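Local coordinates for protein cytochrome P450 (PDB 3WEC) that hydroxylates the quinoline nitrogen of an aurachin RE precursor as a heme-dependent cytochrome P450 monooxygenase, at residues R110-S122 and L224-L238. Sequence-based numbering, arbitrary orientation.
Sequences RLRGLVSDAFTRS and LVRRLSEVSHGGDQL. With HEM (protoporphyrin IX containing Fe), chain B.
Ala118 and Leu228 meet in the tightly packed part of this contact. Ala118 CB lies 3.8 Å from Leu228 CD2 and also abuts the backbone O of Arg227. The small methyl is consistent with the close approach of the helices; the axes of 110-121 and 224-230 pass 8.7 Å apart at 135°. Leu224 extends the apolar patch, with CD2 reaching the edge of the Phe119 ring at CD1. Leu114 takes up the other end. Its CD1 packs on Leu238 CD2 at 3.8 Å.

In the P450 fold, helix 107-121 corresponds to the C helix, which runs beside the heme. Its other side carries Arg112, whose NH1 hydrogen-bonds a heme propionate at O1D. Phe119 CZ touches the heme vinyl carbon CBC. The long helix 240-271, the P450 helix I, also packs against Phe119, Leu224 and Leu228.

The more solvent-accessible margin is polar. Leu114 CD2 marks the passage to it, covering one face of the exposed His233 ring in a CH-pi contact 3.6 Å from the centroid. His233 NE2 donates to Asp117 OD2 over 2.9 Å, meeting the oxygen on its anti side. Asp117 OD1 uses its syn lone pair in a salt bridge with Arg121 NE of the same helix. The carboxylate is thus held by its own helix and by the loop. Arg110 turns its CG away from its own backbone N (chi1 159°) and stays extended to NE, which carries its guanidinium to the 231-238 loop. There NE forms a salt bridge with Asp236 OD1 at 3.2 Å, the two planar groups nearly coplanar. NH2 makes a weak hydrogen bond to Gln237 O and a salt bridge to Glu242. At the far end Arg227 bends at chi2 and chi3. Its NH1 gives a hydrogen bond to Arg121 O at 3.1 Å from above the carbonyl plane, while NH2 forms a salt bridge with Glu222.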
loop_
_atom_site.group_PDB
_atom_site.type_symbol
_atom_site.label_atom_id
_atom_site.label_comp_id
_atom_site.label_asym_id
_atom_site.label_seq_id
_atom_site.Cartn_x
_atom_site.Cartn_y
_atom_site.Cartn_z
ATOM N N ARG A 110 -14.576 -6.842 -14.702
ATOM C CA ARG A 110 -15.840 -6.078 -14.532
ATOM C C ARG A 110 -15.703 -5.049 -13.416
ATOM O O ARG A 110 -15.971 -3.879 -13.622
ATOM C CB ARG A 110 -17.068 -6.978 -14.274
ATOM C CG ARG A 110 -18.236 -6.239 -13.598
ATOM C CD ARG A 110 -19.505 -7.106 -13.401
ATOM N NE ARG A 110 -20.620 -6.372 -12.789
ATOM C CZ ARG A 110 -20.745 -6.205 -11.469
ATOM N NH1 ARG A 110 -19.841 -6.741 -10.657
ATOM N NH2 ARG A 110 -21.764 -5.505 -10.961
ATOM N N LEU A 111 -15.287 -5.491 -12.245
ATOM C CA LEU A 111 -15.165 -4.598 -11.072
ATOM C C LEU A 111 -14.157 -3.451 -11.290
ATOM O O LEU A 111 -14.448 -2.297 -10.952
ATOM C CB LEU A 111 -14.803 -5.416 -9.849
ATOM C CG LEU A 111 -15.922 -6.322 -9.278
ATOM C CD1 LEU A 111 -15.333 -7.443 -8.415
ATOM C CD2 LEU A 111 -16.934 -5.483 -8.470
ATOM N N ARG A 112 -13.010 -3.767 -11.907
ATOM C CA ARG A 112 -11.949 -2.799 -12.179
ATOM C C ARG A 112 -12.414 -1.698 -13.080
ATOM O O ARG A 112 -12.084 -0.538 -12.847
ATOM C CB ARG A 112 -10.737 -3.469 -12.883
ATOM C CG ARG A 112 -9.632 -2.499 -13.248
ATOM C CD ARG A 112 -8.788 -2.067 -12.060
ATOM N NE ARG A 112 -7.668 -1.239 -12.521
ATOM C CZ ARG A 112 -6.466 -1.167 -11.951
ATOM N NH1 ARG A 112 -6.169 -1.897 -10.878
ATOM N NH2 ARG A 112 -5.551 -0.368 -12.473
ATOM N N GLY A 113 -13.085 -2.080 -14.175
ATOM C CA GLY A 113 -13.545 -1.124 -15.150
ATOM C C GLY A 113 -14.554 -0.144 -14.584
ATOM O O GLY A 113 -14.441 1.060 -14.794
ATOM N N LEU A 114 -15.537 -0.660 -13.853
ATOM C CA LEU A 114 -16.566 0.181 -13.282
ATOM C C LEU A 114 -15.951 1.088 -12.198
ATOM O O LEU A 114 -16.148 2.290 -12.218
ATOM C CB LEU A 114 -17.703 -0.688 -12.690
ATOM C CG LEU A 114 -18.461 -1.554 -13.692
ATOM C CD1 LEU A 114 -19.473 -2.518 -13.055
ATOM C CD2 LEU A 114 -19.128 -0.641 -14.709
ATOM N N VAL A 115 -15.144 0.511 -11.329
ATOM C CA VAL A 115 -14.556 1.265 -10.238
ATOM C C VAL A 115 -13.579 2.337 -10.748
ATOM O O VAL A 115 -13.722 3.509 -10.416
ATOM C CB VAL A 115 -13.907 0.316 -9.232
ATOM C CG1 VAL A 115 -13.055 1.073 -8.244
ATOM C CG2 VAL A 115 -14.967 -0.522 -8.529
ATOM N N SER A 116 -12.641 1.967 -11.610
ATOM C CA SER A 116 -11.665 2.942 -12.068
ATOM C C SER A 116 -12.281 4.047 -12.894
ATOM O O SER A 116 -11.676 5.116 -13.017
ATOM C CB SER A 116 -10.577 2.283 -12.896
ATOM O OG SER A 116 -11.144 1.559 -13.961
ATOM N N ASP A 117 -13.451 3.792 -13.506
ATOM C CA ASP A 117 -14.131 4.864 -14.262
ATOM C C ASP A 117 -14.603 5.938 -13.229
ATOM O O ASP A 117 -14.299 7.138 -13.336
ATOM C CB ASP A 117 -15.255 4.286 -15.161
ATOM C CG ASP A 117 -16.087 5.349 -15.843
ATOM O OD1 ASP A 117 -16.030 6.517 -15.414
ATOM O OD2 ASP A 117 -16.790 5.050 -16.865
ATOM N N ALA A 118 -15.275 5.490 -12.173
ATOM C CA ALA A 118 -15.696 6.421 -11.136
ATOM C C ALA A 118 -14.509 7.045 -10.408
ATOM O O ALA A 118 -14.579 8.189 -9.947
ATOM C CB ALA A 118 -16.599 5.723 -10.156
ATOM N N PHE A 119 -13.430 6.290 -10.282
ATOM C CA PHE A 119 -12.354 6.693 -9.363
ATOM C C PHE A 119 -11.589 7.892 -9.961
ATOM O O PHE A 119 -11.205 8.833 -9.250
ATOM C CB PHE A 119 -11.374 5.568 -9.054
ATOM C CG PHE A 119 -10.303 5.974 -8.073
ATOM C CD1 PHE A 119 -10.567 5.954 -6.702
ATOM C CD2 PHE A 119 -9.039 6.328 -8.497
ATOM C CE1 PHE A 119 -9.585 6.330 -5.778
ATOM C CE2 PHE A 119 -8.041 6.695 -7.588
ATOM C CZ PHE A 119 -8.309 6.708 -6.226
ATOM N N THR A 120 -11.416 7.830 -11.268
ATOM C CA THR A 120 -10.716 8.829 -12.021
ATOM C C THR A 120 -11.506 10.136 -12.053
ATOM O O THR A 120 -10.944 11.205 -11.902
ATOM C CB THR A 120 -10.479 8.315 -13.444
ATOM O OG1 THR A 120 -11.749 7.963 -13.980
ATOM C CG2 THR A 120 -9.630 7.049 -13.422
ATOM N N ARG A 121 -12.812 10.048 -12.225
ATOM C CA ARG A 121 -13.671 11.209 -12.244
ATOM C C ARG A 121 -13.681 11.932 -10.923
ATOM O O ARG A 121 -14.000 13.119 -10.878
ATOM C CB ARG A 121 -15.088 10.792 -12.560
ATOM C CG ARG A 121 -15.252 10.245 -13.948
ATOM C CD ARG A 121 -16.659 9.688 -14.127
ATOM N NE ARG A 121 -16.984 9.478 -15.525
ATOM C CZ ARG A 121 -17.232 10.450 -16.393
ATOM N NH1 ARG A 121 -17.142 11.723 -16.007
ATOM N NH2 ARG A 121 -17.542 10.159 -17.657
ATOM N N SER A 122 -13.361 11.204 -9.857
ATOM C CA SER A 122 -13.290 11.732 -8.501
ATOM C C SER A 122 -11.886 12.106 -8.125
ATOM O O SER A 122 -11.626 12.446 -6.956
ATOM C CB SER A 122 -13.714 10.661 -7.487
ATOM O OG SER A 122 -15.086 10.387 -7.610
ATOM N N LEU A 224 -16.794 10.134 -4.529
ATOM C CA LEU A 224 -16.594 8.770 -5.015
ATOM C C LEU A 224 -17.779 7.892 -4.760
ATOM O O LEU A 224 -18.207 7.194 -5.664
ATOM C CB LEU A 224 -15.311 8.116 -4.436
ATOM C CG LEU A 224 -14.980 6.790 -5.142
ATOM C CD1 LEU A 224 -14.664 7.045 -6.610
ATOM C CD2 LEU A 224 -13.860 6.022 -4.456
ATOM N N VAL A 225 -18.317 7.942 -3.533
ATOM C CA VAL A 225 -19.526 7.196 -3.188
ATOM C C VAL A 225 -20.601 7.481 -4.192
ATOM O O VAL A 225 -21.234 6.561 -4.699
ATOM C CB VAL A 225 -20.086 7.530 -1.789
ATOM C CG1 VAL A 225 -21.244 6.603 -1.484
ATOM C CG2 VAL A 225 -19.016 7.364 -0.743
ATOM N N ARG A 226 -20.817 8.756 -4.488
ATOM C CA ARG A 226 -21.909 9.094 -5.380
ATOM C C ARG A 226 -21.573 8.576 -6.785
ATOM O O ARG A 226 -22.391 7.943 -7.409
ATOM C CB ARG A 226 -22.215 10.605 -5.380
ATOM C CG ARG A 226 -23.551 10.956 -6.036
ATOM C CD ARG A 226 -23.549 12.374 -6.593
ATOM N NE ARG A 226 -24.157 13.334 -5.673
ATOM C CZ ARG A 226 -23.892 14.643 -5.669
ATOM N NH1 ARG A 226 -23.011 15.140 -6.527
ATOM N NH2 ARG A 226 -24.495 15.463 -4.803
ATOM N N ARG A 227 -20.356 8.807 -7.261
ATOM C CA ARG A 227 -20.004 8.408 -8.625
ATOM C C ARG A 227 -20.015 6.893 -8.847
ATOM O O ARG A 227 -20.289 6.471 -9.961
ATOM C CB ARG A 227 -18.668 8.996 -9.046
ATOM C CG ARG A 227 -18.648 10.489 -8.954
ATOM C CD ARG A 227 -18.196 11.124 -10.239
ATOM N NE ARG A 227 -17.197 12.153 -9.965
ATOM C CZ ARG A 227 -17.443 13.355 -9.442
ATOM N NH1 ARG A 227 -16.430 14.183 -9.239
ATOM N NH2 ARG A 227 -18.688 13.740 -9.129
ATOM N N LEU A 228 -19.723 6.119 -7.795
ATOM C CA LEU A 228 -19.801 4.653 -7.805
ATOM C C LEU A 228 -21.235 4.176 -8.051
ATOM O O LEU A 228 -21.463 3.174 -8.734
ATOM C CB LEU A 228 -19.267 4.055 -6.485
ATOM C CG LEU A 228 -17.729 3.982 -6.348
ATOM C CD1 LEU A 228 -17.290 3.498 -4.980
ATOM C CD2 LEU A 228 -17.069 3.121 -7.417
ATOM N N SER A 229 -22.197 4.902 -7.472
ATOM C CA SER A 229 -23.633 4.746 -7.836
ATOM C C SER A 229 -23.955 5.050 -9.318
ATOM O O SER A 229 -24.692 4.289 -9.939
ATOM C CB SER A 229 -24.546 5.613 -6.956
ATOM O OG SER A 229 -24.049 5.720 -5.644
ATOM N N GLU A 230 -23.440 6.161 -9.866
ATOM C CA GLU A 230 -23.826 6.609 -11.236
ATOM C C GLU A 230 -23.161 5.871 -12.385
ATOM O O GLU A 230 -23.619 5.967 -13.520
ATOM C CB GLU A 230 -23.531 8.085 -11.435
ATOM C CG GLU A 230 -24.420 9.051 -10.671
ATOM C CD GLU A 230 -23.756 10.414 -10.505
ATOM O OE1 GLU A 230 -22.534 10.524 -10.786
ATOM O OE2 GLU A 230 -24.453 11.371 -10.097
ATOM N N VAL A 231 -22.058 5.169 -12.119
ATOM C CA VAL A 231 -21.294 4.546 -13.202
ATOM C C VAL A 231 -22.098 3.441 -13.924
ATOM O O VAL A 231 -22.681 2.572 -13.283
ATOM C CB VAL A 231 -19.873 4.125 -12.751
ATOM C CG1 VAL A 231 -19.895 2.958 -11.762
ATOM C CG2 VAL A 231 -18.995 3.815 -13.954
ATOM N N SER A 232 -22.148 3.517 -15.252
ATOM C CA SER A 232 -22.930 2.568 -16.062
ATOM C C SER A 232 -22.259 2.281 -17.402
ATOM O O SER A 232 -22.150 3.185 -18.251
ATOM C CB SER A 232 -24.377 3.069 -16.247
ATOM O OG SER A 232 -24.972 2.611 -17.465
ATOM N N HIS A 233 -21.836 1.022 -17.590
ATOM C CA HIS A 233 -21.119 0.577 -18.806
ATOM C C HIS A 233 -22.002 -0.289 -19.695
ATOM O O HIS A 233 -21.801 -1.505 -19.791
ATOM C CB HIS A 233 -19.839 -0.189 -18.432
ATOM C CG HIS A 233 -18.727 0.667 -17.861
ATOM N ND1 HIS A 233 -17.487 0.182 -17.649
ATOM C CD2 HIS A 233 -18.698 1.999 -17.443
ATOM C CE1 HIS A 233 -16.710 1.147 -17.128
ATOM N NE2 HIS A 233 -17.446 2.257 -17.010
ATOM N N GLY A 234 -22.983 0.338 -20.342
ATOM C CA GLY A 234 -23.952 -0.347 -21.221
ATOM C C GLY A 234 -24.870 -1.265 -20.430
ATOM O O GLY A 234 -24.914 -2.471 -20.664
ATOM N N GLY A 235 -25.571 -0.702 -19.454
ATOM C CA GLY A 235 -26.457 -1.498 -18.595
ATOM C C GLY A 235 -25.779 -2.101 -17.382
ATOM O O GLY A 235 -26.459 -2.434 -16.394
ATOM N N ASP A 236 -24.445 -2.243 -17.437
ATOM C CA ASP A 236 -23.721 -2.874 -16.344
ATOM C C ASP A 236 -23.334 -1.842 -15.306
ATOM O O ASP A 236 -22.886 -0.742 -15.637
ATOM C CB ASP A 236 -22.477 -3.650 -16.828
ATOM C CG ASP A 236 -21.826 -4.456 -15.701
ATOM O OD1 ASP A 236 -22.406 -4.465 -14.603
ATOM O OD2 ASP A 236 -20.755 -5.077 -15.878
ATOM N N GLN A 237 -23.492 -2.206 -14.038
ATOM C CA GLN A 237 -23.350 -1.244 -12.974
ATOM C C GLN A 237 -23.106 -1.925 -11.608
ATOM O O GLN A 237 -23.484 -3.068 -11.393
ATOM C CB GLN A 237 -24.551 -0.294 -12.963
ATOM C CG GLN A 237 -25.808 -0.891 -12.387
ATOM C CD GLN A 237 -26.967 0.105 -12.316
ATOM O OE1 GLN A 237 -28.081 -0.250 -11.905
ATOM N NE2 GLN A 237 -26.705 1.361 -12.703
ATOM N N LEU A 238 -22.427 -1.235 -10.708
ATOM C CA LEU A 238 -22.162 -1.830 -9.382
ATOM C C LEU A 238 -23.441 -1.964 -8.593
ATOM O O LEU A 238 -24.229 -1.014 -8.549
ATOM C CB LEU A 238 -21.161 -1.009 -8.590
ATOM C CG LEU A 238 -19.772 -0.925 -9.236
ATOM C CD1 LEU A 238 -18.919 0.137 -8.583
ATOM C CD2 LEU A 238 -19.062 -2.279 -9.285
HETATM C CHA HEM B . -3.284 -2.476 -5.480
HETATM C CHB HEM B . 0.920 -0.375 -3.862
HETATM C CHC HEM B . -1.522 3.768 -2.878
HETATM C CHD HEM B . -5.809 1.538 -4.342
HETATM C C1A HEM B . -1.934 -2.188 -5.049
HETATM C C2A HEM B . -0.888 -3.262 -5.029
HETATM C C3A HEM B . 0.319 -2.620 -4.564
HETATM C C4A HEM B . -0.108 -1.245 -4.314
HETATM C CMA HEM B . 1.711 -3.261 -4.360
HETATM C CAA HEM B . -0.908 -4.743 -5.429
HETATM C CBA HEM B . -0.596 -4.708 -6.937
HETATM C CGA HEM B . -0.315 -6.116 -7.496
HETATM O O1A HEM B . -0.776 -7.155 -6.938
HETATM O O2A HEM B . 0.352 -6.203 -8.567
HETATM C C1B HEM B . 0.571 0.977 -3.432
HETATM C C2B HEM B . 1.657 1.875 -3.051
HETATM C C3B HEM B . 0.902 3.059 -2.741
HETATM C C4B HEM B . -0.497 2.729 -2.985
HETATM C CMB HEM B . 3.141 1.669 -2.923
HETATM C CAB HEM B . 1.537 4.318 -2.270
HETATM C CBB HEM B . 1.003 4.968 -1.267
HETATM C C1C HEM B . -2.906 3.539 -3.233
HETATM C C2C HEM B . -3.965 4.504 -2.935
HETATM C C3C HEM B . -5.201 3.817 -3.365
HETATM C C4C HEM B . -4.835 2.507 -3.865
HETATM C CMC HEM B . -3.753 5.860 -2.321
HETATM C CAC HEM B . -6.624 4.286 -3.286
HETATM C CBC HEM B . -6.942 5.534 -3.029
HETATM C C1D HEM B . -5.494 0.159 -4.740
HETATM C C2D HEM B . -6.526 -0.685 -5.337
HETATM C C3D HEM B . -5.791 -1.917 -5.680
HETATM C C4D HEM B . -4.410 -1.579 -5.298
HETATM C CMD HEM B . -8.000 -0.378 -5.466
HETATM C CAD HEM B . -6.328 -3.185 -6.280
HETATM C CBD HEM B . -6.043 -3.100 -7.799
HETATM C CGD HEM B . -6.538 -4.288 -8.554
HETATM O O1D HEM B . -6.982 -4.073 -9.718
HETATM O O2D HEM B . -6.500 -5.437 -8.004
HETATM N NA HEM B . -1.455 -0.853 -4.710
HETATM N NB HEM B . -0.701 1.476 -3.465
HETATM N NC HEM B . -3.403 2.352 -3.850
HETATM N ND HEM B . -4.227 -0.347 -4.765
HETATM FE FE HEM B . -2.538 0.644 -4.009
HETATM O O HOH W 1 -2.505 -0.044 -1.629
#